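Long-range contacts in D-galactonate dehydratase family member SEN1436 (Salmonella enterica subsp. enterica serovar Enteritidis, PDB 3TW9), which catalyses, with low activity in vitro, the magnesium-dependent dehydration of D-gluconate to 2-dehydro-3-deoxy-D-gluconate, and probably has no significant role in gluconate degradation in the cell: residues Gly42-Ala47 / Thr65-Ile70; Pro56-Leu61 / Trp124-Lys129; Pro134-Leu139 / Leu366-Pro371; Gly242-His247 / Gln269-Glu274. All coordinates share one frame; numbering follows the deposited sequence.

Contact 1: Gly42-Ala47 / Thr65-Ile70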
loop_
_atom_site.group_PDB
_atom_site.type_symbol
_atom_site.label_atom_id
_atom_site.label_comp_id
_atom_site.label_asym_id
_atom_site.label_seq_id
_atom_site.Cartn_x
_atom_site.Cartn_y
_atom_site.Cartn_z
ATOM N N GLY C 42 -20.587 -14.039 -22.655
ATOM C CA GLY C 42 -19.594 -15.070 -22.939
ATOM C C GLY C 42 -20.026 -16.453 -22.516
ATOM O O GLY C 42 -19.203 -17.367 -22.453
ATOM N N GLY C 43 -21.315 -16.617 -22.202
ATOM C CA GLY C 43 -21.834 -17.903 -21.736
ATOM C C GLY C 43 -21.425 -18.232 -20.303
ATOM O O GLY C 43 -21.475 -19.387 -19.885
ATOM N N ILE C 44 -21.029 -17.202 -19.555
ATOM C CA ILE C 44 -20.569 -17.355 -18.158
ATOM C C ILE C 44 -21.252 -16.237 -17.351
ATOM O O ILE C 44 -21.170 -15.061 -17.733
ATOM C CB ILE C 44 -19.017 -17.194 -18.048
ATOM C CG1 ILE C 44 -18.265 -18.284 -18.824
ATOM C CG2 ILE C 44 -18.588 -17.225 -16.569
ATOM C CD1 ILE C 44 -16.796 -17.971 -19.099
ATOM N N ASP C 45 -21.945 -16.583 -16.262
ATOM C CA ASP C 45 -22.685 -15.572 -15.483
ATOM C C ASP C 45 -21.763 -14.491 -14.906
ATOM O O ASP C 45 -20.765 -14.804 -14.256
ATOM C CB ASP C 45 -23.449 -16.240 -14.325
ATOM C CG ASP C 45 -24.616 -17.104 -14.798
ATOM O OD1 ASP C 45 -24.925 -17.146 -16.015
ATOM O OD2 ASP C 45 -25.232 -17.737 -13.932
ATOM N N LEU C 46 -22.110 -13.234 -15.162
ATOM C CA LEU C 46 -21.376 -12.072 -14.661
ATOM C C LEU C 46 -22.283 -11.178 -13.816
ATOM O O LEU C 46 -23.500 -11.108 -14.056
ATOM C CB LEU C 46 -20.806 -11.235 -15.816
ATOM C CG LEU C 46 -20.046 -11.918 -16.950
ATOM C CD1 LEU C 46 -19.711 -10.909 -18.065
ATOM C CD2 LEU C 46 -18.769 -12.661 -16.441
ATOM N N ALA C 47 -21.689 -10.510 -12.825
ATOM C CA ALA C 47 -22.378 -9.443 -12.091
ATOM C C ALA C 47 -21.578 -8.174 -12.197
ATOM O O ALA C 47 -20.386 -8.132 -11.901
ATOM C CB ALA C 47 -22.584 -9.796 -10.619
ATOM N N THR C 65 -18.230 -10.393 -10.004
ATOM C CA THR C 65 -18.385 -11.718 -10.562
ATOM C C THR C 65 -17.723 -12.823 -9.728
ATOM O O THR C 65 -16.499 -13.052 -9.835
ATOM C CB THR C 65 -17.901 -11.730 -12.038
ATOM O OG1 THR C 65 -18.565 -10.657 -12.756
ATOM C CG2 THR C 65 -18.162 -13.077 -12.720
ATOM N N PHE C 66 -18.543 -13.434 -8.868
ATOM C CA PHE C 66 -18.333 -14.782 -8.352
ATOM C C PHE C 66 -19.394 -15.579 -9.104
ATOM O O PHE C 66 -20.546 -15.670 -8.678
ATOM C CB PHE C 66 -18.548 -14.778 -6.821
ATOM C CG PHE C 66 -18.572 -16.139 -6.156
ATOM C CD1 PHE C 66 -18.099 -17.292 -6.779
ATOM C CD2 PHE C 66 -19.042 -16.244 -4.847
ATOM C CE1 PHE C 66 -18.116 -18.523 -6.139
ATOM C CE2 PHE C 66 -19.055 -17.481 -4.184
ATOM C CZ PHE C 66 -18.599 -18.626 -4.839
ATOM N N THR C 67 -18.982 -16.166 -10.226
ATOM C CA THR C 67 -19.938 -16.752 -11.186
ATOM C C THR C 67 -20.825 -17.868 -10.607
ATOM O O THR C 67 -22.041 -17.903 -10.869
ATOM C CB THR C 67 -19.236 -17.218 -12.500
ATOM O OG1 THR C 67 -20.216 -17.455 -13.516
ATOM C CG2 THR C 67 -18.459 -18.519 -12.309
ATOM N N GLN C 68 -20.234 -18.734 -9.777
ATOM C CA GLN C 68 -20.961 -19.885 -9.221
ATOM C C GLN C 68 -22.038 -19.493 -8.203
ATOM O O GLN C 68 -22.880 -20.326 -7.856
ATOM C CB GLN C 68 -20.003 -20.902 -8.624
ATOM C CG GLN C 68 -19.016 -21.515 -9.626
ATOM C CD GLN C 68 -17.709 -20.734 -9.756
ATOM O OE1 GLN C 68 -17.592 -19.615 -9.294
ATOM N NE2 GLN C 68 -16.727 -21.341 -10.417
ATOM N N ARG C 69 -22.010 -18.250 -7.728
ATOM C CA ARG C 69 -22.995 -17.799 -6.730
ATOM C C ARG C 69 -23.599 -16.463 -7.116
ATOM O O ARG C 69 -24.025 -15.687 -6.263
ATOM C CB ARG C 69 -22.412 -17.799 -5.300
ATOM C CG ARG C 69 -22.076 -19.187 -4.737
ATOM C CD ARG C 69 -23.298 -20.054 -4.439
ATOM N NE ARG C 69 -22.949 -21.353 -3.857
ATOM C CZ ARG C 69 -22.557 -22.438 -4.537
ATOM N NH1 ARG C 69 -22.484 -22.423 -5.861
ATOM N NH2 ARG C 69 -22.259 -23.564 -3.887
ATOM N N ILE C 70 -23.681 -16.218 -8.429
ATOM C CA ILE C 70 -24.083 -14.928 -8.937
ATOM C C ILE C 70 -25.385 -14.361 -8.368
ATOM O O ILE C 70 -25.448 -13.177 -8.102
ATOM C CB ILE C 70 -24.077 -14.896 -10.512
ATOM C CG1 ILE C 70 -23.560 -13.551 -11.022
ATOM C CG2 ILE C 70 -25.456 -15.210 -11.109
ATOM C CD1 ILE C 70 -22.081 -13.342 -10.819
HETATM O O HOH W 1 -24.575 -18.604 -11.198
HETATM O O HOH W 2 -21.709 -19.330 -15.356
#
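The hydroxyl of Thr-67 donates to the carbonyl of Asp-45, OG1 to O 2.8 Å, and takes a second bond from a water that Asp-45 N also feeds. The turn leading into strand 46-53 and the loop before helix 70-85 belong to the capping domain of the enolase superfamily, whose N-terminal loops close over the active site; Gln-68, next to Thr-67, is assigned to substrate binding. Thr-67 OG1 stands anti to its own N (chi1 -165°) and approaches Asp-45 O in the carbonyl plane, on a lone pair, with a C=O...O angle of 123°. A second water bridges Asp-45 OD2 and Thr-67 O, donating to both. The Asp-45 carboxylate has its main partners elsewhere: Glu-423 N and Gly-424 N, near the C terminus, hydrogen-bond OD1 and OD2 respectively. Further along, Ala-47 N donates to Thr-65 OG1 over 3.1 Å, at an N-H...O angle of 155°, while Thr-65 CG2 turns to Leu-46 CD2 at 3.8 Å. Ile-70, in the first turn of the following helix, spreads its branches along residues 45-47: CG2 lies 3.9 Å from Asp-45 CB, and CD1 reaches Ala-47, 3.5 Å from its N and 3.6 Å from its CB.

Contact 2: Pro56-Leu61 / Trp124-Lys129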
loop_
_atom_site.group_PDB
_atom_site.type_symbol
_atom_site.label_atom_id
_atom_site.label_comp_id
_atom_site.label_asym_id
_atom_site.label_seq_id
_atom_site.Cartn_x
_atom_site.Cartn_y
_atom_site.Cartn_z
ATOM N N PRO C 56 -25.695 14.347 -13.614
ATOM C CA PRO C 56 -26.169 13.702 -14.846
ATOM C C PRO C 56 -25.048 13.157 -15.723
ATOM O O PRO C 56 -24.084 13.864 -16.036
ATOM C CB PRO C 56 -26.918 14.838 -15.572
ATOM C CG PRO C 56 -27.360 15.723 -14.488
ATOM C CD PRO C 56 -26.224 15.717 -13.494
ATOM N N GLY C 57 -25.170 11.893 -16.102
ATOM C CA GLY C 57 -24.173 11.268 -16.972
ATOM C C GLY C 57 -23.037 10.595 -16.225
ATOM O O GLY C 57 -22.312 9.778 -16.809
ATOM N N LEU C 58 -22.878 10.932 -14.943
ATOM C CA LEU C 58 -21.782 10.383 -14.125
ATOM C C LEU C 58 -22.189 9.154 -13.310
ATOM O O LEU C 58 -23.047 9.214 -12.418
ATOM C CB LEU C 58 -21.170 11.444 -13.211
ATOM C CG LEU C 58 -20.066 10.984 -12.240
ATOM C CD1 LEU C 58 -18.794 10.485 -12.944
ATOM C CD2 LEU C 58 -19.771 12.117 -11.298
ATOM N N TYR C 59 -21.572 8.034 -13.652
ATOM C CA TYR C 59 -21.825 6.765 -12.984
ATOM C C TYR C 59 -20.552 5.955 -13.033
ATOM O O TYR C 59 -19.641 6.282 -13.793
ATOM C CB TYR C 59 -22.946 5.975 -13.666
ATOM C CG TYR C 59 -22.748 5.743 -15.144
ATOM C CD1 TYR C 59 -21.924 4.712 -15.629
ATOM C CD2 TYR C 59 -23.422 6.546 -16.073
ATOM C CE1 TYR C 59 -21.766 4.505 -17.005
ATOM C CE2 TYR C 59 -23.269 6.348 -17.437
ATOM C CZ TYR C 59 -22.456 5.334 -17.896
ATOM O OH TYR C 59 -22.330 5.167 -19.245
ATOM N N GLY C 60 -20.509 4.888 -12.243
ATOM C CA GLY C 60 -19.316 4.054 -12.151
ATOM C C GLY C 60 -19.746 2.602 -12.280
ATOM O O GLY C 60 -20.879 2.242 -11.908
ATOM N N LEU C 61 -18.848 1.778 -12.815
ATOM C CA LEU C 61 -19.085 0.358 -12.972
ATOM C C LEU C 61 -18.038 -0.444 -12.211
ATOM O O LEU C 61 -16.847 -0.084 -12.210
ATOM C CB LEU C 61 -19.051 -0.086 -14.433
ATOM C CG LEU C 61 -20.043 0.628 -15.342
ATOM C CD1 LEU C 61 -19.755 0.169 -16.760
ATOM C CD2 LEU C 61 -21.465 0.305 -14.893
ATOM N N TRP C 124 -14.118 3.880 -7.804
ATOM C CA TRP C 124 -12.834 4.229 -8.441
ATOM C C TRP C 124 -13.069 4.764 -9.858
ATOM O O TRP C 124 -12.447 5.739 -10.255
ATOM C CB TRP C 124 -11.864 3.035 -8.450
ATOM C CG TRP C 124 -11.107 2.911 -7.151
ATOM C CD1 TRP C 124 -11.311 1.976 -6.167
ATOM C CD2 TRP C 124 -10.058 3.775 -6.678
ATOM N NE1 TRP C 124 -10.435 2.191 -5.126
ATOM C CE2 TRP C 124 -9.665 3.299 -5.408
ATOM C CE3 TRP C 124 -9.408 4.906 -7.211
ATOM C CZ2 TRP C 124 -8.648 3.925 -4.648
ATOM C CZ3 TRP C 124 -8.393 5.527 -6.458
ATOM C CH2 TRP C 124 -8.024 5.026 -5.192
ATOM N N ASP C 125 -13.974 4.104 -10.587
ATOM C CA ASP C 125 -14.437 4.550 -11.912
ATOM C C ASP C 125 -14.952 6.000 -11.827
ATOM O O ASP C 125 -14.487 6.862 -12.569
ATOM C CB ASP C 125 -15.544 3.589 -12.405
ATOM C CG ASP C 125 -15.829 3.688 -13.912
ATOM O OD1 ASP C 125 -14.941 4.086 -14.685
ATOM O OD2 ASP C 125 -16.950 3.303 -14.304
ATOM N N ILE C 126 -15.875 6.256 -10.892
ATOM C CA ILE C 126 -16.397 7.584 -10.635
ATOM C C ILE C 126 -15.284 8.585 -10.348
ATOM O O ILE C 126 -15.250 9.651 -10.955
ATOM C CB ILE C 126 -17.501 7.585 -9.541
ATOM C CG1 ILE C 126 -18.804 7.016 -10.104
ATOM C CG2 ILE C 126 -17.766 8.988 -8.984
ATOM C CD1 ILE C 126 -19.679 6.385 -9.008
ATOM N N LYS C 127 -14.341 8.225 -9.470
ATOM C CA LYS C 127 -13.221 9.120 -9.146
ATOM C C LYS C 127 -12.354 9.459 -10.381
ATOM O O LYS C 127 -11.954 10.611 -10.559
ATOM C CB LYS C 127 -12.353 8.522 -8.016
ATOM C CG LYS C 127 -11.345 9.528 -7.383
ATOM C CD LYS C 127 -10.709 8.966 -6.104
ATOM C CE LYS C 127 -11.678 8.988 -4.896
ATOM N NZ LYS C 127 -11.750 10.292 -4.186
ATOM N N GLY C 128 -12.080 8.458 -11.205
ATOM C CA GLY C 128 -11.348 8.646 -12.467
ATOM C C GLY C 128 -12.071 9.533 -13.464
ATOM O O GLY C 128 -11.455 10.425 -14.059
ATOM N N LYS C 129 -13.375 9.297 -13.641
ATOM C CA LYS C 129 -14.217 10.174 -14.460
ATOM C C LYS C 129 -14.188 11.605 -13.949
ATOM O O LYS C 129 -13.968 12.518 -14.722
ATOM C CB LYS C 129 -15.654 9.628 -14.584
ATOM C CG LYS C 129 -15.703 8.300 -15.352
ATOM C CD LYS C 129 -17.083 7.731 -15.411
ATOM C CE LYS C 129 -17.124 6.466 -16.231
ATOM N NZ LYS C 129 -18.537 6.033 -16.450
HETATM O O HOH W 3 -20.236 8.354 -16.565
#
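Lys-129 NZ donates to the carbonyl O of Tyr-59 at 2.9 Å, and Asp-125 OD2 receives the backbone N-H of Leu-61, also at 2.9 Å. These two bonds, one helical turn apart, fasten helix 110-131 to the edge strand 59-63 of the three-stranded antiparallel sheet in the N-terminal alpha+beta domain of the enolase superfamily. The ammonium lies 34° out of the Tyr-59 carbonyl plane, and Asp-125 uses the anti lone pair of OD2; its OD1 is held by Leu-408 N. The straight chain of Lys-129 brings NZ to the Tyr-59 carbonyl, where it also donates to a water bound to Gly-57 O and Tyr-59 N. NZ also makes an off-centre cation-pi contact with the Tyr-59 ring, 4.1 Å from the centroid, while the phenol OH bonds to Asp-411. A long salt bridge links NZ to Asp-125 OD2. The axes of 59-61 and 124-129 approach to 6.5 Å because Gly-60 has no side chain facing the helix; a beta carbon there would collide with Ile-126 CG1, which lies 3.5 Å from Gly-60 N. Leu-58 and the Lys-129 chain run alongside in opposed senses, with Leu-58 CD1 3.6 Å from Lys-129 CB.

Contact 3: Pro134-Leu139 / Leu366-Pro371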
loop_
_atom_site.group_PDB
_atom_site.type_symbol
_atom_site.label_atom_id
_atom_site.label_comp_id
_atom_site.label_asym_id
_atom_site.label_seq_id
_atom_site.Cartn_x
_atom_site.Cartn_y
_atom_site.Cartn_z
ATOM N N PRO C 134 -7.419 8.042 -16.163
ATOM C CA PRO C 134 -7.596 6.629 -15.964
ATOM C C PRO C 134 -7.296 6.292 -14.508
ATOM O O PRO C 134 -6.551 7.030 -13.856
ATOM C CB PRO C 134 -6.541 6.016 -16.873
ATOM C CG PRO C 134 -6.305 7.036 -17.943
ATOM C CD PRO C 134 -6.409 8.324 -17.209
ATOM N N VAL C 135 -7.873 5.193 -14.010
ATOM C CA VAL C 135 -7.584 4.739 -12.650
ATOM C C VAL C 135 -6.069 4.502 -12.445
ATOM O O VAL C 135 -5.536 4.878 -11.396
ATOM C CB VAL C 135 -8.448 3.498 -12.249
ATOM C CG1 VAL C 135 -7.955 2.869 -10.947
ATOM C CG2 VAL C 135 -9.909 3.912 -12.065
ATOM N N TYR C 136 -5.369 3.933 -13.442
ATOM C CA TYR C 136 -3.903 3.742 -13.326
ATOM C C TYR C 136 -3.178 5.056 -13.052
ATOM O O TYR C 136 -2.171 5.076 -12.367
ATOM C CB TYR C 136 -3.279 2.975 -14.521
ATOM C CG TYR C 136 -3.369 3.667 -15.893
ATOM C CD1 TYR C 136 -2.536 4.742 -16.231
ATOM C CD2 TYR C 136 -4.238 3.177 -16.870
ATOM C CE1 TYR C 136 -2.611 5.339 -17.494
ATOM C CE2 TYR C 136 -4.313 3.759 -18.141
ATOM C CZ TYR C 136 -3.497 4.835 -18.442
ATOM O OH TYR C 136 -3.587 5.402 -19.691
ATOM N N ASP C 137 -3.712 6.171 -13.558
ATOM C CA ASP C 137 -3.087 7.465 -13.314
ATOM C C ASP C 137 -3.368 7.984 -11.910
ATOM O O ASP C 137 -2.491 8.601 -11.304
ATOM C CB ASP C 137 -3.522 8.503 -14.377
ATOM C CG ASP C 137 -2.622 8.507 -15.601
ATOM O OD1 ASP C 137 -1.486 7.972 -15.553
ATOM O OD2 ASP C 137 -3.056 9.054 -16.627
ATOM N N LEU C 138 -4.563 7.707 -11.373
ATOM C CA LEU C 138 -4.845 8.019 -9.949
ATOM C C LEU C 138 -3.889 7.284 -8.994
ATOM O O LEU C 138 -3.495 7.819 -7.941
ATOM C CB LEU C 138 -6.268 7.618 -9.559
ATOM C CG LEU C 138 -7.427 8.316 -10.270
ATOM C CD1 LEU C 138 -8.729 7.719 -9.787
ATOM C CD2 LEU C 138 -7.357 9.780 -9.940
ATOM N N LEU C 139 -3.527 6.069 -9.389
ATOM C CA LEU C 139 -2.745 5.157 -8.552
ATOM C C LEU C 139 -1.224 5.332 -8.666
ATOM O O LEU C 139 -0.472 4.625 -7.983
ATOM C CB LEU C 139 -3.157 3.718 -8.862
ATOM C CG LEU C 139 -4.601 3.315 -8.521
ATOM C CD1 LEU C 139 -4.868 1.893 -8.950
ATOM C CD2 LEU C 139 -4.912 3.488 -7.021
ATOM N N LEU C 366 -4.584 -1.862 -12.136
ATOM C CA LEU C 366 -3.632 -2.264 -11.095
ATOM C C LEU C 366 -2.284 -2.635 -11.727
ATOM O O LEU C 366 -1.243 -2.138 -11.291
ATOM C CB LEU C 366 -4.210 -3.429 -10.298
ATOM C CG LEU C 366 -5.405 -3.072 -9.400
ATOM C CD1 LEU C 366 -6.118 -4.330 -9.011
ATOM C CD2 LEU C 366 -4.994 -2.296 -8.145
ATOM N N ASP C 367 -2.307 -3.478 -12.757
ATOM C CA ASP C 367 -1.091 -3.983 -13.402
ATOM C C ASP C 367 -0.202 -2.821 -13.876
ATOM O O ASP C 367 1.003 -2.846 -13.687
ATOM C CB ASP C 367 -1.459 -4.784 -14.651
ATOM C CG ASP C 367 -2.043 -6.123 -14.342
ATOM O OD1 ASP C 367 -1.796 -6.684 -13.232
ATOM O OD2 ASP C 367 -2.738 -6.650 -15.231
ATOM N N LEU C 368 -0.809 -1.823 -14.522
ATOM C CA LEU C 368 -0.045 -0.708 -15.104
ATOM C C LEU C 368 0.584 0.185 -14.042
ATOM O O LEU C 368 1.630 0.811 -14.285
ATOM C CB LEU C 368 -0.940 0.114 -16.059
ATOM C CG LEU C 368 -0.418 0.691 -17.372
ATOM C CD1 LEU C 368 0.386 -0.304 -18.230
ATOM C CD2 LEU C 368 -1.591 1.257 -18.167
ATOM N N SER C 369 -0.016 0.220 -12.847
ATOM C CA SER C 369 0.454 1.099 -11.790
ATOM C C SER C 369 1.291 0.423 -10.688
ATOM O O SER C 369 1.659 1.088 -9.730
ATOM C CB SER C 369 -0.720 1.854 -11.148
ATOM O OG SER C 369 -1.678 0.932 -10.670
ATOM N N SER C 370 1.555 -0.882 -10.797
ATOM C CA SER C 370 2.353 -1.587 -9.787
ATOM C C SER C 370 3.769 -1.786 -10.305
ATOM O O SER C 370 3.957 -2.366 -11.367
ATOM C CB SER C 370 1.753 -2.978 -9.435
ATOM O OG SER C 370 0.453 -2.856 -8.852
ATOM N N PRO C 371 4.784 -1.336 -9.533
ATOM C CA PRO C 371 6.168 -1.657 -9.917
ATOM C C PRO C 371 6.416 -3.158 -9.916
ATOM O O PRO C 371 7.165 -3.666 -10.751
ATOM C CB PRO C 371 7.013 -0.993 -8.813
ATOM C CG PRO C 371 6.160 0.010 -8.240
ATOM C CD PRO C 371 4.738 -0.442 -8.370
#
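The short helix 135-138, which follows the long helix of the N-terminal domain, packs here on the C-terminal end of helix 357-369 in the enolase-type barrel domain, so the contact lies at the junction of the two domains. The side chains of Tyr-136 and Leu-368 run alongside in the same sense. Methyl CD2 of Leu-368 sits over one face of the phenol ring, 3.6 Å from the centroid and 16° off the ring normal, as a CH-pi contact requires; Pro-134 CB covers the opposite face, toward the rim. A chi1 of 64° sets Tyr-136 CG between its own N and C, folding the ring back over Pro-134. The His-365 ring is a further neighbour of the phenol, their planes about 25° apart. The second meeting point is Ser-369, whose OG lies 3.6 Å from Leu-139 CB and whose CB is 3.7 Å from Tyr-136 O. Leu-139 CD1 meets Leu-366 CD2 at 4.3 Å. The Ser-369 hydroxyl is hydrogen-bonded to His-365 O within its own helix. The two segments thus meet through apolar and CH-pi contacts, while a polar tie between the helices is made just before 366-371, where His-365 ND1 pairs with Tyr-136 N.

Contact 4: Gly242-His247 / Gln269-Glu274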
loop_
_atom_site.group_PDB
_atom_site.type_symbol
_atom_site.label_atom_id
_atom_site.label_comp_id
_atom_site.label_asym_id
_atom_site.label_seq_id
_atom_site.Cartn_x
_atom_site.Cartn_y
_atom_site.Cartn_z
ATOM N N GLY C 242 13.296 -20.309 -24.345
ATOM C CA GLY C 242 12.926 -18.909 -24.515
ATOM C C GLY C 242 11.482 -18.633 -24.117
ATOM O O GLY C 242 11.200 -17.626 -23.460
ATOM N N ILE C 243 10.580 -19.539 -24.499
ATOM C CA ILE C 243 9.155 -19.456 -24.144
ATOM C C ILE C 243 8.978 -19.650 -22.628
ATOM O O ILE C 243 9.598 -20.519 -22.038
ATOM C CB ILE C 243 8.300 -20.478 -24.958
ATOM C CG1 ILE C 243 6.802 -20.372 -24.635
ATOM C CG2 ILE C 243 8.808 -21.916 -24.799
ATOM C CD1 ILE C 243 6.187 -19.041 -25.037
ATOM N N GLU C 244 8.154 -18.807 -22.019
ATOM C CA GLU C 244 7.835 -18.951 -20.599
ATOM C C GLU C 244 6.634 -19.881 -20.402
ATOM O O GLU C 244 5.595 -19.730 -21.067
ATOM C CB GLU C 244 7.573 -17.588 -19.946
ATOM C CG GLU C 244 8.745 -16.604 -19.950
ATOM C CD GLU C 244 9.905 -16.984 -19.019
ATOM O OE1 GLU C 244 9.738 -17.822 -18.112
ATOM O OE2 GLU C 244 11.008 -16.442 -19.212
ATOM N N PHE C 245 6.792 -20.838 -19.485
ATOM C CA PHE C 245 5.773 -21.847 -19.173
ATOM C C PHE C 245 5.208 -21.659 -17.779
ATOM O O PHE C 245 5.958 -21.423 -16.829
ATOM C CB PHE C 245 6.368 -23.254 -19.202
ATOM C CG PHE C 245 6.702 -23.773 -20.574
ATOM C CD1 PHE C 245 6.095 -23.239 -21.717
ATOM C CD2 PHE C 245 7.574 -24.847 -20.714
ATOM C CE1 PHE C 245 6.391 -23.744 -22.975
ATOM C CE2 PHE C 245 7.884 -25.360 -21.984
ATOM C CZ PHE C 245 7.273 -24.795 -23.111
ATOM N N ILE C 246 3.886 -21.728 -17.696
ATOM C CA ILE C 246 3.163 -21.799 -16.424
ATOM C C ILE C 246 2.446 -23.137 -16.315
ATOM O O ILE C 246 1.905 -23.645 -17.289
ATOM C CB ILE C 246 2.182 -20.612 -16.317
ATOM C CG1 ILE C 246 2.983 -19.369 -15.937
ATOM C CG2 ILE C 246 0.998 -20.887 -15.324
ATOM C CD1 ILE C 246 2.322 -18.153 -16.246
ATOM N N HIS C 247 2.467 -23.732 -15.126
ATOM C CA HIS C 247 1.697 -24.935 -14.896
ATOM C C HIS C 247 0.877 -24.755 -13.641
ATOM O O HIS C 247 1.408 -24.342 -12.613
ATOM C CB HIS C 247 2.585 -26.187 -14.761
ATOM C CG HIS C 247 1.786 -27.439 -14.567
ATOM N ND1 HIS C 247 1.034 -27.992 -15.582
ATOM C CD2 HIS C 247 1.534 -28.182 -13.462
ATOM C CE1 HIS C 247 0.402 -29.063 -15.128
ATOM N NE2 HIS C 247 0.680 -29.194 -13.841
ATOM N N GLN C 269 12.599 -24.804 -15.560
ATOM C CA GLN C 269 12.610 -23.345 -15.425
ATOM C C GLN C 269 11.246 -22.721 -15.719
ATOM O O GLN C 269 11.133 -21.855 -16.604
ATOM C CB GLN C 269 13.678 -22.736 -16.352
ATOM C CG GLN C 269 15.101 -23.260 -16.136
ATOM C CD GLN C 269 15.943 -22.307 -15.310
ATOM O OE1 GLN C 269 15.412 -21.515 -14.538
ATOM N NE2 GLN C 269 17.262 -22.377 -15.475
ATOM N N LEU C 270 10.215 -23.177 -15.005
ATOM C CA LEU C 270 8.879 -22.614 -15.153
ATOM C C LEU C 270 8.846 -21.167 -14.689
ATOM O O LEU C 270 9.577 -20.777 -13.781
ATOM C CB LEU C 270 7.841 -23.438 -14.373
ATOM C CG LEU C 270 7.258 -24.647 -15.117
ATOM C CD1 LEU C 270 8.320 -25.685 -15.466
ATOM C CD2 LEU C 270 6.135 -25.288 -14.319
ATOM N N PHE C 271 8.007 -20.369 -15.325
ATOM C CA PHE C 271 7.791 -18.999 -14.874
ATOM C C PHE C 271 7.100 -19.021 -13.503
ATOM O O PHE C 271 7.469 -18.273 -12.598
ATOM C CB PHE C 271 6.951 -18.247 -15.904
ATOM C CG PHE C 271 6.727 -16.806 -15.577
ATOM C CD1 PHE C 271 7.708 -15.863 -15.825
ATOM C CD2 PHE C 271 5.503 -16.381 -15.036
ATOM C CE1 PHE C 271 7.488 -14.504 -15.524
ATOM C CE2 PHE C 271 5.292 -15.038 -14.734
ATOM C CZ PHE C 271 6.266 -14.105 -14.986
ATOM N N TYR C 272 6.093 -19.882 -13.385
ATOM C CA TYR C 272 5.604 -20.292 -12.081
ATOM C C TYR C 272 4.849 -21.615 -12.061
ATOM O O TYR C 272 4.300 -22.054 -13.076
ATOM C CB TYR C 272 4.865 -19.153 -11.356
ATOM C CG TYR C 272 3.571 -18.590 -11.883
ATOM C CD1 TYR C 272 2.427 -19.397 -12.102
ATOM C CD2 TYR C 272 3.447 -17.202 -12.047
ATOM C CE1 TYR C 272 1.194 -18.799 -12.499
ATOM C CE2 TYR C 272 2.270 -16.626 -12.448
ATOM C CZ TYR C 272 1.152 -17.408 -12.683
ATOM O OH TYR C 272 -0.016 -16.740 -13.056
ATOM N N LEU C 273 4.850 -22.237 -10.880
ATOM C CA LEU C 273 4.012 -23.406 -10.588
ATOM C C LEU C 273 2.917 -22.904 -9.662
ATOM O O LEU C 273 3.212 -22.323 -8.614
ATOM C CB LEU C 273 4.823 -24.477 -9.869
ATOM C CG LEU C 273 4.125 -25.813 -9.541
ATOM C CD1 LEU C 273 3.765 -26.559 -10.842
ATOM C CD2 LEU C 273 5.027 -26.682 -8.712
ATOM N N GLU C 274 1.671 -23.115 -10.074
ATOM C CA GLU C 274 0.513 -22.446 -9.496
ATOM C C GLU C 274 -0.343 -23.347 -8.615
ATOM O O GLU C 274 -0.585 -24.517 -8.936
ATOM C CB GLU C 274 -0.356 -21.859 -10.613
ATOM C CG GLU C 274 -1.544 -21.085 -10.077
ATOM C CD GLU C 274 -2.490 -20.690 -11.141
ATOM O OE1 GLU C 274 -2.133 -20.877 -12.309
ATOM O OE2 GLU C 274 -3.576 -20.165 -10.797
HETATM O O HOH W 4 9.472 -20.424 -18.226
#
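Ile-246 lies over one face of the Tyr-272 ring, its CG1 4.0 Å from the centroid and 15° off the normal, while CG2 touches Tyr-272 CE1 at 3.5 Å. CD1 of the same isoleucine reaches Phe-271 CD2 at 3.8 Å, so both aromatic residues share this aliphatic partner. Strands 244-248 and 272-274 are parallel neighbours in the beta/alpha-barrel of the enolase superfamily, the axes of 244-247 and 272-274 17° apart in direction. Phe-271 N donates to Phe-245 O (2.8 Å), His-247 N to Tyr-272 O (3.2 Å) and Glu-274 N to His-247 O (2.8 Å). Tyr-272 N, buried between the strands, has no polar partner. On the sheet face away from Ile-246, Leu-273 runs beside His-247, and its CD1 meets the imidazole at its edge, in plane; ND1 and NE2 of that ring are taken by Cys-178 O and Tyr-224 OH. At the N-terminal end a water donates to Glu-244 OE1 and Gln-269 O and accepts from Phe-245 N. Glu-274 is a magnesium ligand, with CG anti to N and an outstretched chain that carries the carboxylate to the metal site; its OE2 forms a salt bridge with Arg-321, and Glu-300 and Asp-248, the other protein ligands, stand close by. The pair brackets helix 255-265 in a beta-alpha-beta unit, with strand 175-177 flanking 244-248, strand 296-298 flanking 272-274, and helix 221-239 packed against Phe-245 and His-247.

How the contacts relate
From the N terminus, contact 1 closes a loop from the start of strand 46-53 to the approach of helix 70-85. Contact 2 opens inside that loop and closes far beyond it, at helix 110-131, so the two cross; both reach the same antiparallel sheet, though their centres are 23 Å apart. Contact 3 opens just after contact 2 closes and touches it: Trp-124 packs on Val-135, Leu-138 and Leu-139. Its long loop, ending at helix 357-369, ties the N-terminal domain to the barrel and encloses contact 4, a local beta-alpha-beta closure whose nearest atoms lie about 10 Å from those of contact 3. Contacts 2 and 3 also both meet the second subunit.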